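Local coordinates for protein IMPACT family member YigZ (Escherichia coli, PDB 1VI7) that is of unknown function but may bind anions and guanyl ribonucleotides and may hydrolyse ribonucleoside triphosphates, at residues A[58-63]-A[68-73]; A[88-93]-A[98-103]; A[142-147]-A[152-157]. One frame throughout, in Å; residues are numbered along the deposited sequence.

Contact 1 of 3, residues A[58-63]-A[68-73]; sequences AWVAGA and QQLGFS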
loop_
_atom_site.group_PDB
_atom_site.type_symbol
_atom_site.label_atom_id
_atom_site.label_comp_id
_atom_site.label_asym_id
_atom_site.label_seq_id
_atom_site.Cartn_x
_atom_site.Cartn_y
_atom_site.Cartn_z
ATOM N N ALA A 58 -10.990 -4.478 5.101
ATOM C CA ALA A 58 -10.434 -5.286 4.012
ATOM C C ALA A 58 -9.291 -4.492 3.368
ATOM O O ALA A 58 -9.424 -3.247 3.382
ATOM C CB ALA A 58 -11.505 -5.511 2.953
ATOM N N TRP A 59 -8.274 -5.139 2.835
ATOM C CA TRP A 59 -7.171 -4.392 2.231
ATOM C C TRP A 59 -6.328 -5.277 1.324
ATOM O O TRP A 59 -6.539 -6.490 1.317
ATOM C CB TRP A 59 -6.319 -3.735 3.298
ATOM C CG TRP A 59 -5.528 -4.634 4.195
ATOM C CD1 TRP A 59 -4.362 -5.280 3.879
ATOM C CD2 TRP A 59 -5.789 -4.967 5.563
ATOM N NE1 TRP A 59 -3.913 -6.013 4.947
ATOM C CE2 TRP A 59 -4.779 -5.840 5.993
ATOM C CE3 TRP A 59 -6.807 -4.616 6.457
ATOM C CZ2 TRP A 59 -4.723 -6.370 7.280
ATOM C CZ3 TRP A 59 -6.763 -5.152 7.735
ATOM C CH2 TRP A 59 -5.719 -6.002 8.142
ATOM N N VAL A 60 -5.452 -4.701 0.573
ATOM C CA VAL A 60 -4.453 -5.347 -0.328
ATOM C C VAL A 60 -3.249 -4.457 -0.125
ATOM O O VAL A 60 -3.532 -3.230 -0.069
ATOM C CB VAL A 60 -5.031 -5.163 -1.753
ATOM C CG1 VAL A 60 -4.194 -4.220 -2.602
ATOM C CG2 VAL A 60 -5.294 -6.413 -2.528
ATOM N N ALA A 61 -2.042 -4.925 0.014
ATOM C CA ALA A 61 -0.984 -3.845 0.216
ATOM C C ALA A 61 -0.154 -3.763 -1.059
ATOM O O ALA A 61 1.003 -3.460 -1.119
ATOM C CB ALA A 61 -0.267 -3.935 1.468
ATOM N N GLY A 62 -0.951 -3.988 -2.095
ATOM C CA GLY A 62 -0.650 -4.000 -3.435
ATOM C C GLY A 62 0.788 -4.289 -3.800
ATOM O O GLY A 62 1.741 -3.663 -3.500
ATOM N N ALA A 63 0.836 -5.301 -4.650
ATOM C CA ALA A 63 1.947 -5.774 -5.381
ATOM C C ALA A 63 1.586 -5.860 -6.879
ATOM O O ALA A 63 2.494 -6.133 -7.659
ATOM C CB ALA A 63 2.491 -7.085 -4.953
ATOM N N GLN A 68 0.220 -10.871 -1.996
ATOM C CA GLN A 68 -0.897 -11.078 -1.127
ATOM C C GLN A 68 -0.612 -10.651 0.317
ATOM O O GLN A 68 -0.309 -11.429 1.203
ATOM C CB GLN A 68 -1.432 -12.502 -1.139
ATOM C CG GLN A 68 -0.362 -13.568 -1.038
ATOM C CD GLN A 68 0.374 -13.748 -2.361
ATOM O OE1 GLN A 68 -0.221 -14.191 -3.339
ATOM N NE2 GLN A 68 1.646 -13.371 -2.350
ATOM N N GLN A 69 -0.795 -9.341 0.487
ATOM C CA GLN A 69 -0.824 -8.714 1.800
ATOM C C GLN A 69 -2.306 -8.294 2.018
ATOM O O GLN A 69 -2.665 -7.237 2.496
ATOM C CB GLN A 69 0.137 -7.575 1.962
ATOM C CG GLN A 69 1.619 -7.927 2.022
ATOM C CD GLN A 69 2.499 -6.751 1.619
ATOM O OE1 GLN A 69 2.615 -5.749 2.339
ATOM N NE2 GLN A 69 3.092 -6.861 0.425
ATOM N N LEU A 70 -3.169 -9.210 1.614
ATOM C CA LEU A 70 -4.598 -9.174 1.679
ATOM C C LEU A 70 -5.108 -9.409 3.097
ATOM O O LEU A 70 -4.467 -10.157 3.822
ATOM C CB LEU A 70 -5.165 -10.307 0.784
ATOM C CG LEU A 70 -4.412 -10.543 -0.517
ATOM C CD1 LEU A 70 -5.078 -11.628 -1.350
ATOM C CD2 LEU A 70 -4.275 -9.263 -1.326
ATOM N N GLY A 71 -6.217 -8.796 3.483
ATOM C CA GLY A 71 -6.739 -8.975 4.839
ATOM C C GLY A 71 -8.206 -8.579 4.893
ATOM O O GLY A 71 -8.682 -7.996 3.917
ATOM N N PHE A 72 -8.920 -8.960 5.946
ATOM C CA PHE A 72 -10.327 -8.580 6.092
ATOM C C PHE A 72 -10.859 -8.827 7.494
ATOM O O PHE A 72 -10.146 -9.330 8.365
ATOM C CB PHE A 72 -11.191 -9.288 5.052
ATOM C CG PHE A 72 -11.119 -10.784 5.121
ATOM C CD1 PHE A 72 -10.129 -11.473 4.447
ATOM C CD2 PHE A 72 -12.013 -11.491 5.915
ATOM C CE1 PHE A 72 -10.026 -12.848 4.540
ATOM C CE2 PHE A 72 -11.937 -12.867 5.985
ATOM C CZ PHE A 72 -10.939 -13.533 5.321
ATOM N N SER A 73 -12.104 -8.430 7.774
ATOM C CA SER A 73 -12.693 -8.672 9.084
ATOM C C SER A 73 -14.171 -8.344 9.137
ATOM O O SER A 73 -14.590 -7.285 8.657
ATOM C CB SER A 73 -11.945 -7.929 10.187
ATOM O OG SER A 73 -12.612 -8.104 11.451
#
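Trp-59 lays its indole across the backbone of the neighbouring strand, over Gly-71. The CA of Gly-71 sits 4.1 Å from the centroid of the five-membered ring, only 18° off the ring normal, so this is a CH-pi contact with one face of the ring. A chi1 of 67° sets CG between the backbone N and the carbonyl carbon, which swings the ring over the strand alongside, where Gly-71 has no beta carbon to fend it off. At the ring's edge, near its plane, lies the carbonyl of Gln-69, with O 3.0 Å from Trp-59 NE1. Were the indole cut back to a methyl group, as by an alanine here, the Gly-71 backbone would probably lose its cover and a gap open beside helix 34-48, where the indole also touches Val-35 and Ala-38.

Under the ring the two residues form an antiparallel hydrogen-bonded pair. Trp-59 N donates to Gly-71 O at 3.1 Å, and Gly-71 N returns the bond to Trp-59 O at 3.2 Å. Next comes the non-hydrogen-bonded pair Ala-58 and Phe-72, whose CB atoms are 4.3 Å apart on the other face of the sheet, the one covered by helix 84-93. On that side Val-60 and Leu-70 run side by side in the same direction, CG2 of Val-60 meeting CD2 of Leu-70. Beyond the paired strands, Ala-61 CB packs on the Gln-69 side chain, 3.7 Å from its CB, while Gln-69 NE2 is hydrogen-bonded to Ser-67. The whole is a beta hairpin, strands 57-60 and 71-73, that forms one margin of the five-stranded antiparallel sheet, with 71-73 as the outermost strand and a helix packed against each side of the hairpin.

Contact 2 of 3, residues A[88-93]-A[98-103]; sequences AQLMGS and ITAVVV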
loop_
_atom_site.group_PDB
_atom_site.type_symbol
_atom_site.label_atom_id
_atom_site.label_comp_id
_atom_site.label_asym_id
_atom_site.label_seq_id
_atom_site.Cartn_x
_atom_site.Cartn_y
_atom_site.Cartn_z
ATOM N N ALA A 88 -12.919 -8.821 -2.409
ATOM C CA ALA A 88 -12.977 -9.194 -3.819
ATOM C C ALA A 88 -13.133 -8.023 -4.768
ATOM O O ALA A 88 -12.729 -8.118 -5.932
ATOM C CB ALA A 88 -14.002 -10.268 -4.024
ATOM N N GLN A 89 -13.790 -6.962 -4.321
ATOM C CA GLN A 89 -13.849 -5.696 -5.032
ATOM C C GLN A 89 -12.426 -5.129 -5.146
ATOM O O GLN A 89 -11.856 -4.952 -6.231
ATOM C CB GLN A 89 -14.793 -4.732 -4.332
ATOM C CG GLN A 89 -16.249 -5.132 -4.224
ATOM C CD GLN A 89 -16.934 -5.351 -5.544
ATOM O OE1 GLN A 89 -16.953 -4.508 -6.437
ATOM N NE2 GLN A 89 -17.457 -6.551 -5.777
ATOM N N LEU A 90 -11.705 -5.057 -4.015
ATOM C CA LEU A 90 -10.338 -4.515 -4.116
ATOM C C LEU A 90 -9.530 -5.385 -5.032
ATOM O O LEU A 90 -8.883 -4.978 -6.010
ATOM C CB LEU A 90 -9.757 -4.308 -2.734
ATOM C CG LEU A 90 -10.696 -3.639 -1.708
ATOM C CD1 LEU A 90 -10.191 -3.836 -0.293
ATOM C CD2 LEU A 90 -10.855 -2.151 -1.964
ATOM N N MET A 91 -9.759 -6.708 -4.936
ATOM C CA MET A 91 -9.014 -7.555 -5.913
ATOM C C MET A 91 -9.508 -7.277 -7.302
ATOM O O MET A 91 -8.731 -7.259 -8.228
ATOM C CB MET A 91 -9.124 -9.014 -5.490
ATOM C CG MET A 91 -8.411 -9.239 -4.145
ATOM S SD MET A 91 -8.047 -10.959 -3.834
ATOM C CE MET A 91 -6.881 -11.345 -5.113
ATOM N N GLY A 92 -10.813 -7.053 -7.470
ATOM C CA GLY A 92 -11.409 -6.762 -8.760
ATOM C C GLY A 92 -10.847 -5.476 -9.371
ATOM O O GLY A 92 -10.540 -5.439 -10.552
ATOM N N SER A 93 -10.646 -4.432 -8.568
ATOM C CA SER A 93 -10.182 -3.172 -9.079
ATOM C C SER A 93 -8.822 -3.185 -9.749
ATOM O O SER A 93 -8.627 -2.472 -10.762
ATOM C CB SER A 93 -10.214 -2.085 -8.019
ATOM O OG SER A 93 -9.851 -2.603 -6.771
ATOM N N ILE A 98 -4.289 -0.393 -0.955
ATOM C CA ILE A 98 -5.516 0.305 -0.545
ATOM C C ILE A 98 -6.234 -0.499 0.528
ATOM O O ILE A 98 -6.228 -1.722 0.466
ATOM C CB ILE A 98 -6.428 0.517 -1.764
ATOM C CG1 ILE A 98 -7.788 1.073 -1.397
ATOM C CG2 ILE A 98 -6.549 -0.774 -2.533
ATOM C CD1 ILE A 98 -8.630 1.541 -2.567
ATOM N N THR A 99 -6.998 0.177 1.357
ATOM C CA THR A 99 -7.717 -0.439 2.455
ATOM C C THR A 99 -9.126 0.117 2.489
ATOM O O THR A 99 -9.301 1.255 2.046
ATOM C CB THR A 99 -6.952 -0.106 3.760
ATOM O OG1 THR A 99 -5.776 -0.931 3.830
ATOM C CG2 THR A 99 -7.788 -0.315 4.994
ATOM N N ALA A 100 -10.097 -0.646 2.988
ATOM C CA ALA A 100 -11.463 -0.096 2.993
ATOM C C ALA A 100 -12.156 -0.376 4.316
ATOM O O ALA A 100 -11.785 -1.321 5.009
ATOM C CB ALA A 100 -12.263 -0.690 1.835
ATOM N N VAL A 101 -13.038 0.532 4.739
ATOM C CA VAL A 101 -13.791 0.355 5.933
ATOM C C VAL A 101 -15.279 0.667 5.781
ATOM O O VAL A 101 -15.697 1.785 5.493
ATOM C CB VAL A 101 -13.294 1.158 7.139
ATOM C CG1 VAL A 101 -14.319 1.043 8.284
ATOM C CG2 VAL A 101 -11.945 0.661 7.632
ATOM N N VAL A 102 -16.114 -0.355 6.051
ATOM C CA VAL A 102 -17.564 -0.011 6.033
ATOM C C VAL A 102 -17.950 0.236 7.483
ATOM O O VAL A 102 -17.165 -0.193 8.361
ATOM C CB VAL A 102 -18.366 -1.018 5.262
ATOM C CG1 VAL A 102 -19.776 -0.516 4.963
ATOM C CG2 VAL A 102 -17.675 -1.322 3.917
ATOM N N VAL A 103 -18.780 1.215 7.789
ATOM C CA VAL A 103 -19.139 1.589 9.162
ATOM C C VAL A 103 -20.630 1.373 9.338
ATOM O O VAL A 103 -21.440 1.958 8.605
ATOM C CB VAL A 103 -18.719 3.034 9.441
ATOM C CG1 VAL A 103 -19.354 3.613 10.704
ATOM C CG2 VAL A 103 -17.184 3.099 9.597
#
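Within 88-93, the last six residues of helix 84-93, Leu-90 is the residue that touches strand residues Ile-98 and Ala-100. Just before it, Gln-89 turns to another neighbour: its OE1 is hydrogen-bonded to Asn-125 ND2 on helix 113-128, tying the two helices together beside the contact.

Leu-90 then points at the sheet. Its CG lies opposite the carbonyl carbon and next to the backbone N (chi1 -45°), which carries both methyls down to the strand. CD2 lies between Ile-98 and Ala-100, 4.4 Å from Ile-98 CD1 and 4.3 Å from Ala-100 CB. CD1 also comes within 4.3 Å of Ala-100 CB and continues to Ala-58 on the adjoining strand 57-60, while Val-124 of helix 113-128 touches the same leucine. From below, Ile-98 stretches to meet it: with chi1 at 173° and the chain extended beyond CG1, the delta methyl is what arrives at the helix. Ala-100, two residues on, offers its single methyl on the same face of the sheet, and Thr-99 between them is turned to the other face, where its OG1 bonds to Thr-32.

Ser-93 ends the walk without touching the strand. Its hydroxyl folds back on the helix and donates to the carbonyl of Leu-90, OG to O at 2.7 Å, with the donor tilted 20° from the carbonyl plane. The hydroxyl is thus satisfied within its own turn.

Across the interface nothing but methyl groups meets methyl groups, at loose van der Waals distance. No hydrogen bond crosses between 88-93 and 98-103, so this contact depends on shape and on the burial of Leu-90, Ile-98 and Ala-100.

Contact 3 of 3, residues A[142-147]-A[152-157]; sequences YTLQCE and TGIEAL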
loop_
_atom_site.group_PDB
_atom_site.type_symbol
_atom_site.label_atom_id
_atom_site.label_comp_id
_atom_site.label_asym_id
_atom_site.label_seq_id
_atom_site.Cartn_x
_atom_site.Cartn_y
_atom_site.Cartn_z
ATOM N N TYR A 142 19.764 -2.511 -5.049
ATOM C CA TYR A 142 21.080 -3.067 -5.374
ATOM C C TYR A 142 22.027 -3.053 -4.168
ATOM O O TYR A 142 21.745 -2.415 -3.173
ATOM C CB TYR A 142 21.768 -2.178 -6.423
ATOM C CG TYR A 142 21.039 -1.958 -7.699
ATOM C CD1 TYR A 142 20.071 -0.958 -7.835
ATOM C CD2 TYR A 142 21.330 -2.749 -8.803
ATOM C CE1 TYR A 142 19.417 -0.757 -9.035
ATOM C CE2 TYR A 142 20.658 -2.583 -10.003
ATOM C CZ TYR A 142 19.715 -1.583 -10.099
ATOM O OH TYR A 142 19.044 -1.404 -11.284
ATOM N N THR A 143 23.204 -3.682 -4.297
ATOM C CA THR A 143 24.165 -3.568 -3.193
ATOM C C THR A 143 25.454 -2.905 -3.728
ATOM O O THR A 143 25.646 -2.820 -4.940
ATOM C CB THR A 143 24.513 -4.775 -2.391
ATOM O OG1 THR A 143 25.205 -5.723 -3.205
ATOM C CG2 THR A 143 23.361 -5.467 -1.712
ATOM N N LEU A 144 26.208 -2.339 -2.801
ATOM C CA LEU A 144 27.385 -1.547 -3.177
ATOM C C LEU A 144 28.376 -1.465 -2.036
ATOM O O LEU A 144 28.064 -1.009 -0.947
ATOM C CB LEU A 144 26.894 -0.142 -3.585
ATOM C CG LEU A 144 27.969 0.884 -3.906
ATOM C CD1 LEU A 144 28.726 0.467 -5.170
ATOM C CD2 LEU A 144 27.411 2.296 -4.020
ATOM N N GLN A 145 29.584 -1.938 -2.275
ATOM C CA GLN A 145 30.632 -1.888 -1.197
ATOM C C GLN A 145 31.621 -0.771 -1.577
ATOM O O GLN A 145 32.019 -0.649 -2.736
ATOM C CB GLN A 145 31.206 -3.221 -0.930
ATOM C CG GLN A 145 32.434 -3.505 -0.181
ATOM C CD GLN A 145 32.804 -4.999 -0.175
ATOM O OE1 GLN A 145 33.094 -5.544 -1.249
ATOM N NE2 GLN A 145 32.825 -5.628 1.005
ATOM N N CYS A 146 31.706 0.195 -0.657
ATOM C CA CYS A 146 32.556 1.345 -0.735
ATOM C C CYS A 146 33.384 1.635 0.515
ATOM O O CYS A 146 33.165 1.156 1.620
ATOM C CB CYS A 146 31.674 2.580 -1.017
ATOM S SG CYS A 146 30.750 3.151 0.394
ATOM N N GLU A 147 34.190 2.690 0.413
ATOM C CA GLU A 147 35.044 3.096 1.531
ATOM C C GLU A 147 34.445 4.211 2.331
ATOM O O GLU A 147 33.684 5.031 1.786
ATOM C CB GLU A 147 36.419 3.503 0.938
ATOM C CG GLU A 147 37.031 2.355 0.154
ATOM C CD GLU A 147 38.489 2.131 0.381
ATOM O OE1 GLU A 147 38.926 2.172 1.554
ATOM O OE2 GLU A 147 39.222 1.911 -0.619
ATOM N N THR A 152 29.591 10.129 2.179
ATOM C CA THR A 152 28.900 11.360 1.820
ATOM C C THR A 152 28.797 11.533 0.310
ATOM O O THR A 152 27.701 11.750 -0.207
ATOM C CB THR A 152 29.464 12.632 2.437
ATOM O OG1 THR A 152 30.739 12.958 1.887
ATOM C CG2 THR A 152 29.558 12.525 3.951
ATOM N N GLY A 153 29.897 11.412 -0.424
ATOM C CA GLY A 153 29.886 11.492 -1.864
ATOM C C GLY A 153 28.792 10.626 -2.472
ATOM O O GLY A 153 28.084 11.097 -3.376
ATOM N N ILE A 154 28.695 9.354 -2.090
ATOM C CA ILE A 154 27.695 8.464 -2.662
ATOM C C ILE A 154 26.278 8.817 -2.248
ATOM O O ILE A 154 25.354 8.788 -3.051
ATOM C CB ILE A 154 27.969 7.002 -2.343
ATOM C CG1 ILE A 154 29.326 6.555 -2.906
ATOM C CG2 ILE A 154 26.853 6.107 -2.876
ATOM C CD1 ILE A 154 29.765 5.231 -2.282
ATOM N N GLU A 155 26.059 9.176 -0.994
ATOM C CA GLU A 155 24.708 9.566 -0.567
ATOM C C GLU A 155 24.218 10.638 -1.526
ATOM O O GLU A 155 23.198 10.497 -2.196
ATOM C CB GLU A 155 24.731 10.084 0.870
ATOM C CG GLU A 155 25.017 8.997 1.894
ATOM C CD GLU A 155 25.210 9.501 3.301
ATOM O OE1 GLU A 155 25.371 8.659 4.226
ATOM O OE2 GLU A 155 25.208 10.734 3.506
ATOM N N ALA A 156 25.030 11.678 -1.699
ATOM C CA ALA A 156 24.702 12.755 -2.605
ATOM C C ALA A 156 24.407 12.278 -4.011
ATOM O O ALA A 156 23.335 12.607 -4.538
ATOM C CB ALA A 156 25.789 13.815 -2.582
ATOM N N LEU A 157 25.258 11.492 -4.653
ATOM C CA LEU A 157 24.981 11.034 -6.026
ATOM C C LEU A 157 23.641 10.307 -6.073
ATOM O O LEU A 157 22.779 10.554 -6.911
ATOM C CB LEU A 157 26.135 10.196 -6.530
ATOM C CG LEU A 157 27.252 10.776 -7.366
ATOM C CD1 LEU A 157 27.664 12.185 -6.952
ATOM C CD2 LEU A 157 28.491 9.872 -7.303
#
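The first beta-alpha unit of a ferredoxin-like domain, strand 140-146 followed by helix 151-160, closes where Leu-144 and Cys-146 receive Ile-154. The four-stranded antiparallel sheet of this domain carries helices 151-160 and 185-196 on one face, and the contact lies between the sheet and the first of them.

Ile-154 comes down from the helix onto both strand residues: CD1 lies against Cys-146 and also nears Leu-144, while CG2 meets Leu-144 alone of the two. Its CG1 lies beside the backbone N (chi1 -61°), and the extended chain beyond carries CD1 to Cys-146, 3.5 Å from CB and equally near SG. The other branch, CG2, faces Leu-144 at 4.0 Å from its CD2. Leucine and isoleucine reach toward each other tip to tip; in Leu-144 a chi1 of 175° throws CG away from the backbone N, and CD2 also lies 4.1 Å from Ile-154 CD1. The two strand residues stand on the same face of the sheet, with Gln-145 between them turned away from the helix.

Phe-195 of the second helix and Leu-200 also touch Ile-154, while Leu-192 touches Leu-144, so the cluster continues between the helices. The chemistry is apolar throughout, the thiol of Cys-146 serving as bulk beside a methyl. No hydrogen bond crosses between these segments; what they contribute is close apolar packing and exclusion of water.

How the contacts relate
Contacts 1 and 2 share one sheet: strands 57-60 and 98-105 are neighbours in it, and probable backbone hydrogen bonds from Ala-58 O to Ala-100 N and from Val-60 O to Ile-98 N join them. Contact 1, at the sheet's margin and partly open to solvent, mixes backbone bonds with an aromatic cover; contact 2 is buried and purely apolar, helix on sheet. Contact 3 repeats that chemistry in a different domain, its centre about 40 Å from that of contact 2 and on the opposite side of the chain's centre. In contact 1 backbone bonds set the strands, while the two helix-to-strand contacts are apolar side-chain packing, with a thiol among the groups in contact 3.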